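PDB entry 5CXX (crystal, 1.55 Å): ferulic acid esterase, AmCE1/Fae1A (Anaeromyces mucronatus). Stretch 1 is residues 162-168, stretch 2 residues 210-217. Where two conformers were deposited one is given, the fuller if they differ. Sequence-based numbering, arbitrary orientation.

Stretch 1 (162-168) SLYIGYM
Stretch 2 210-217: QPIVSLID

Residues 162-168 form a helical segment that begins earlier in the chain. Its phi/psi values run from -62/-42 at Ser162 to -74/-28 at Met168, with Tyr167 the most extended in phi at -92/-36, and three i to i+4 bonds hold it: Gly166 N to Ser162 O at 2.8 Å, Tyr167 N to Leu163 O at 3.0 Å and Met168 N to Tyr164 O at 2.9 Å. The other stretch enters through Gln210 (-71/141) and Pro211 (-49/143), turns at Ile212 (-64/-43), and becomes a strand from Val213 to Asp217 with phi between -128 and -138° and psi from 122 to 173°. Helix and strand run nearly antiparallel, their N-to-C directions 160° apart and their axes 10.6 Å apart at closest approach. The register is set by CA-CA distances of 8.4 Å for Leu163 and Ser214 and 7.4 Å for Gly166 and Pro211. The contact buries 235 Å², both sides summed.

Tyr167 has the largest covered area, 65 Å². Its CA-to-CB bond points sideways, but chi1 of -84° (m) and chi2 of 86° bring the ring end near the second stretch. Pro211, pointing toward the helix with a C-gamma exo ring, lies over one face: its CG is 4.2 Å from the ring centroid, 25° off the normal, a CH-pi geometry, and Pro211 CG comes within 3.9 Å of Tyr167 CZ. A proline CH group is weakly polarised and suits the electron-rich face.

At the ring edge, Ser214 (chi1 171°, t) points toward the helix and donates a hydrogen bond from Ser214 OG to Tyr167 OH at 2.8 Å. The phenol in turn donates to water 1, with Tyr167 OH 2.7 Å from the water oxygen; that water donates to Gln210 OE1 across 2.8 Å. The phenol thus both accepts and donates, and the water extends the polar link to Gln210, whose side chain (chi1 -77°, chi2 -61°, chi3 -75°) starts away from the helix but ends nearer.

Leu163, with 44 Å² covered, supplies an apolar contact one helical turn earlier. Chi1 -78° (m) and chi2 166° (t) carry its end inward, placing Leu163 CD1 4.2 Å from Ile216 CD1, where Ile216 adopts chi1 -59° (m) and chi2 175° (t). Between Leu163 and Tyr167, Gly166 presents bare backbone: Gly166 O lies 4.5 Å from Pro211 CG, and an ideal CB there would fall 2.9 Å from Ser162 O, a clash within the helix itself.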

ATOM      1  N   SER A 162       2.896   1.343   4.821  1.00 15.60           N
ATOM      2  CA  SER A 162       2.545  -0.078   4.598  0.77 16.22           C
ATOM      3  C   SER A 162       3.588  -1.020   5.188  1.00 17.84           C
ATOM      4  O   SER A 162       3.246  -2.048   5.792  1.00 17.62           O
ATOM      5  CB  SER A 162       2.401  -0.380   3.098  0.77 15.97           C
ATOM      6  OG  SER A 162       1.285   0.285   2.562  0.77 15.26           O
ATOM      7  N   LEU A 163       4.877  -0.684   5.022  1.00 15.45           N
ATOM      8  CA  LEU A 163       5.913  -1.563   5.569  1.00 17.20           C
ATOM      9  C   LEU A 163       5.901  -1.539   7.104  1.00 16.82           C
ATOM     10  O   LEU A 163       6.057  -2.580   7.752  1.00 18.69           O
ATOM     11  CB  LEU A 163       7.315  -1.108   5.109  1.00 18.23           C
ATOM     12  CG  LEU A 163       7.618  -1.540   3.681  1.00 19.63           C
ATOM     13  CD1 LEU A 163       8.879  -0.774   3.130  1.00 19.93           C
ATOM     14  CD2 LEU A 163       7.889  -3.077   3.609  1.00 20.38           C
ATOM     15  N   TYR A 164       5.705  -0.339   7.670  1.00 17.42           N
ATOM     16  CA  TYR A 164       5.681  -0.218   9.127  1.00 18.24           C
ATOM     17  C   TYR A 164       4.544  -1.076   9.699  1.00 19.17           C
ATOM     18  O   TYR A 164       4.726  -1.847  10.656  1.00 18.68           O
ATOM     19  CB  TYR A 164       5.517   1.272   9.486  1.00 18.63           C
ATOM     20  CG  TYR A 164       5.302   1.545  10.952  1.00 22.71           C
ATOM     21  CD1 TYR A 164       6.275   1.210  11.891  1.00 29.54           C
ATOM     22  CD2 TYR A 164       4.171   2.237  11.345  1.00 26.88           C
ATOM     23  CE1 TYR A 164       6.076   1.508  13.236  1.00 29.84           C
ATOM     24  CE2 TYR A 164       3.964   2.548  12.722  1.00 37.07           C
ATOM     25  CZ  TYR A 164       4.914   2.137  13.629  1.00 39.26           C
ATOM     26  OH  TYR A 164       4.730   2.459  14.968  1.00 48.80           O
ATOM     27  N   ILE A 165       3.342  -0.879   9.146  1.00 16.74           N
ATOM     28  CA  ILE A 165       2.202  -1.597   9.691  1.00 17.70           C
ATOM     29  C   ILE A 165       2.335  -3.083   9.404  1.00 19.56           C
ATOM     30  O   ILE A 165       2.034  -3.962  10.254  1.00 19.36           O
ATOM     31  CB  ILE A 165       0.884  -1.020   9.119  1.00 16.71           C
ATOM     32  CG1 ILE A 165       0.669   0.430   9.587  1.00 15.60           C
ATOM     33  CG2 ILE A 165      -0.287  -1.938   9.576  1.00 19.29           C
ATOM     34  CD1 ILE A 165      -0.472   1.122   8.761  1.00 16.84           C
ATOM     35  N   GLY A 166       2.749  -3.432   8.177  1.00 16.84           N
ATOM     36  CA  GLY A 166       2.837  -4.844   7.760  1.00 16.95           C
ATOM     37  C   GLY A 166       3.857  -5.625   8.580  1.00 17.82           C
ATOM     38  O   GLY A 166       3.670  -6.851   8.744  1.00 22.65           O
ATOM     39  N   TYR A 167       4.913  -4.962   9.076  1.00 18.00           N
ATOM     40  CA  TYR A 167       5.867  -5.699   9.895  1.00 20.61           C
ATOM     41  C   TYR A 167       5.495  -5.593  11.377  1.00 22.81           C
ATOM     42  O   TYR A 167       5.623  -6.639  12.097  1.00 26.63           O
ATOM     43  CB  TYR A 167       7.328  -5.232   9.649  1.00 21.47           C
ATOM     44  CG  TYR A 167       7.863  -5.955   8.432  1.00 20.92           C
ATOM     45  CD1 TYR A 167       7.634  -5.431   7.152  1.00 19.62           C
ATOM     46  CD2 TYR A 167       8.584  -7.147   8.568  1.00 23.36           C
ATOM     47  CE1 TYR A 167       8.089  -6.107   6.012  1.00 19.64           C
ATOM     48  CE2 TYR A 167       9.032  -7.867   7.437  1.00 23.83           C
ATOM     49  CZ  TYR A 167       8.783  -7.313   6.160  1.00 20.68           C
ATOM     50  OH  TYR A 167       9.221  -8.055   5.071  1.00 23.39           O
ATOM     51  N   MET A 168       4.982  -4.452  11.840  1.00 19.01           N
ATOM     52  CA  MET A 168       4.685  -4.400  13.282  1.00 19.41           C
ATOM     53  C   MET A 168       3.436  -5.213  13.598  1.00 20.38           C
ATOM     54  O   MET A 168       3.341  -5.712  14.750  1.00 22.85           O
ATOM     55  CB  MET A 168       4.470  -2.972  13.779  1.00 24.46           C
ATOM     56  CG  MET A 168       5.775  -2.088  13.679  1.00 28.50           C
ATOM     57  SD  MET A 168       7.271  -2.744  14.552  1.00 31.81           S
ATOM     58  CE  MET A 168       8.085  -3.729  13.296  1.00 31.27           C
ATOM     59  N   GLN A 210       5.915 -14.206   9.673  1.00 26.54           N
ATOM     60  CA  GLN A 210       6.417 -13.566   8.440  1.00 27.91           C
ATOM     61  C   GLN A 210       5.274 -13.154   7.526  1.00 23.72           C
ATOM     62  O   GLN A 210       4.321 -13.928   7.371  1.00 25.90           O
ATOM     63  CB  GLN A 210       7.327 -14.532   7.655  1.00 31.29           C
ATOM     64  CG  GLN A 210       8.711 -14.643   8.289  1.00 33.53           C
ATOM     65  CD  GLN A 210       9.444 -13.296   8.305  1.00 31.36           C
ATOM     66  OE1 GLN A 210       9.930 -12.833   7.270  1.00 34.75           O
ATOM     67  NE2 GLN A 210       9.497 -12.666   9.471  1.00 32.30           N
ATOM     68  N   PRO A 211       5.383 -11.980   6.870  1.00 24.10           N
ATOM     69  CA  PRO A 211       4.445 -11.753   5.758  1.00 23.15           C
ATOM     70  C   PRO A 211       4.401 -12.924   4.803  1.00 24.14           C
ATOM     71  O   PRO A 211       5.440 -13.593   4.511  1.00 25.63           O
ATOM     72  CB  PRO A 211       5.061 -10.538   5.043  1.00 23.25           C
ATOM     73  CG  PRO A 211       5.779  -9.784   6.097  1.00 22.90           C
ATOM     74  CD  PRO A 211       6.416 -10.932   6.904  1.00 25.29           C
ATOM     75  N   ILE A 212       3.220 -13.229   4.266  1.00 22.37           N
ATOM     76  CA  ILE A 212       3.116 -14.238   3.229  1.00 22.54           C
ATOM     77  C   ILE A 212       3.887 -13.765   1.971  1.00 24.29           C
ATOM     78  O   ILE A 212       4.590 -14.540   1.321  1.00 25.20           O
ATOM     79  CB  ILE A 212       1.634 -14.541   2.887  1.00 23.97           C
ATOM     80  CG1 ILE A 212       0.912 -14.980   4.185  1.00 25.29           C
ATOM     81  CG2 ILE A 212       1.497 -15.585   1.760  1.00 24.96           C
ATOM     82  CD1 ILE A 212      -0.656 -15.071   4.054  1.00 27.47           C
ATOM     83  N   VAL A 213       3.715 -12.484   1.644  1.00 23.19           N
ATOM     84  CA  VAL A 213       4.492 -11.824   0.584  1.00 20.70           C
ATOM     85  C   VAL A 213       4.879 -10.439   1.115  1.00 23.85           C
ATOM     86  O   VAL A 213       4.029  -9.715   1.718  1.00 22.41           O
ATOM     87  CB  VAL A 213       3.683 -11.667  -0.721  1.00 24.56           C
ATOM     88  CG1 VAL A 213       4.490 -10.868  -1.748  1.00 28.77           C
ATOM     89  CG2 VAL A 213       3.274 -12.998  -1.292  1.00 25.17           C
ATOM     90  N   SER A 214       6.145 -10.034   0.944  1.00 19.04           N
ATOM     91  CA  SER A 214       6.621  -8.672   1.228  1.00 19.08           C
ATOM     92  C   SER A 214       7.315  -8.243  -0.035  1.00 19.44           C
ATOM     93  O   SER A 214       8.182  -8.978  -0.515  1.00 22.13           O
ATOM     94  CB  SER A 214       7.583  -8.683   2.431  1.00 20.18           C
ATOM     95  OG  SER A 214       8.154  -7.405   2.528  1.00 21.19           O
ATOM     96  N   LEU A 215       6.887  -7.129  -0.650  1.00 18.77           N
ATOM     97  CA  LEU A 215       7.478  -6.744  -1.937  1.00 18.19           C
ATOM     98  C   LEU A 215       7.812  -5.296  -1.888  1.00 20.57           C
ATOM     99  O   LEU A 215       6.965  -4.492  -1.477  1.00 19.86           O
ATOM    100  CB  LEU A 215       6.505  -7.007  -3.083  1.00 19.89           C
ATOM    101  CG  LEU A 215       6.918  -6.611  -4.520  1.00 20.57           C
ATOM    102  CD1 LEU A 215       6.255  -7.543  -5.570  1.00 21.46           C
ATOM    103  CD2 LEU A 215       6.626  -5.097  -4.865  1.00 20.98           C
ATOM    104  N   ILE A 216       8.992  -4.936  -2.386  1.00 18.15           N
ATOM    105  CA  ILE A 216       9.436  -3.550  -2.401  1.00 17.28           C
ATOM    106  C   ILE A 216       9.996  -3.264  -3.790  1.00 18.41           C
ATOM    107  O   ILE A 216      10.758  -4.090  -4.340  1.00 18.18           O
ATOM    108  CB  ILE A 216      10.571  -3.299  -1.389  1.00 19.16           C
ATOM    109  CG1 ILE A 216      10.137  -3.645   0.007  1.00 21.14           C
ATOM    110  CG2 ILE A 216      11.007  -1.813  -1.465  1.00 18.71           C
ATOM    111  CD1 ILE A 216      11.328  -3.505   1.030  1.00 22.10           C
ATOM    112  N   ASP A 217       9.604  -2.109  -4.382  1.00 18.47           N
ATOM    113  CA  ASP A 217      10.291  -1.670  -5.607  1.00 18.64           C
ATOM    114  C   ASP A 217      10.619  -0.205  -5.547  1.00 18.46           C
ATOM    115  O   ASP A 217      10.248   0.512  -4.581  1.00 18.07           O
ATOM    116  CB  ASP A 217       9.509  -2.030  -6.933  1.00 18.00           C
ATOM    117  CG  ASP A 217       8.419  -0.987  -7.345  1.00 20.28           C
ATOM    118  OD1 ASP A 217       7.841  -0.353  -6.472  1.00 20.88           O
ATOM    119  OD2 ASP A 217       8.181  -0.831  -8.576  1.00 18.24           O
TER
HETATM  120  O   HOH W   1       9.482 -10.724   5.516  1.00 24.81           O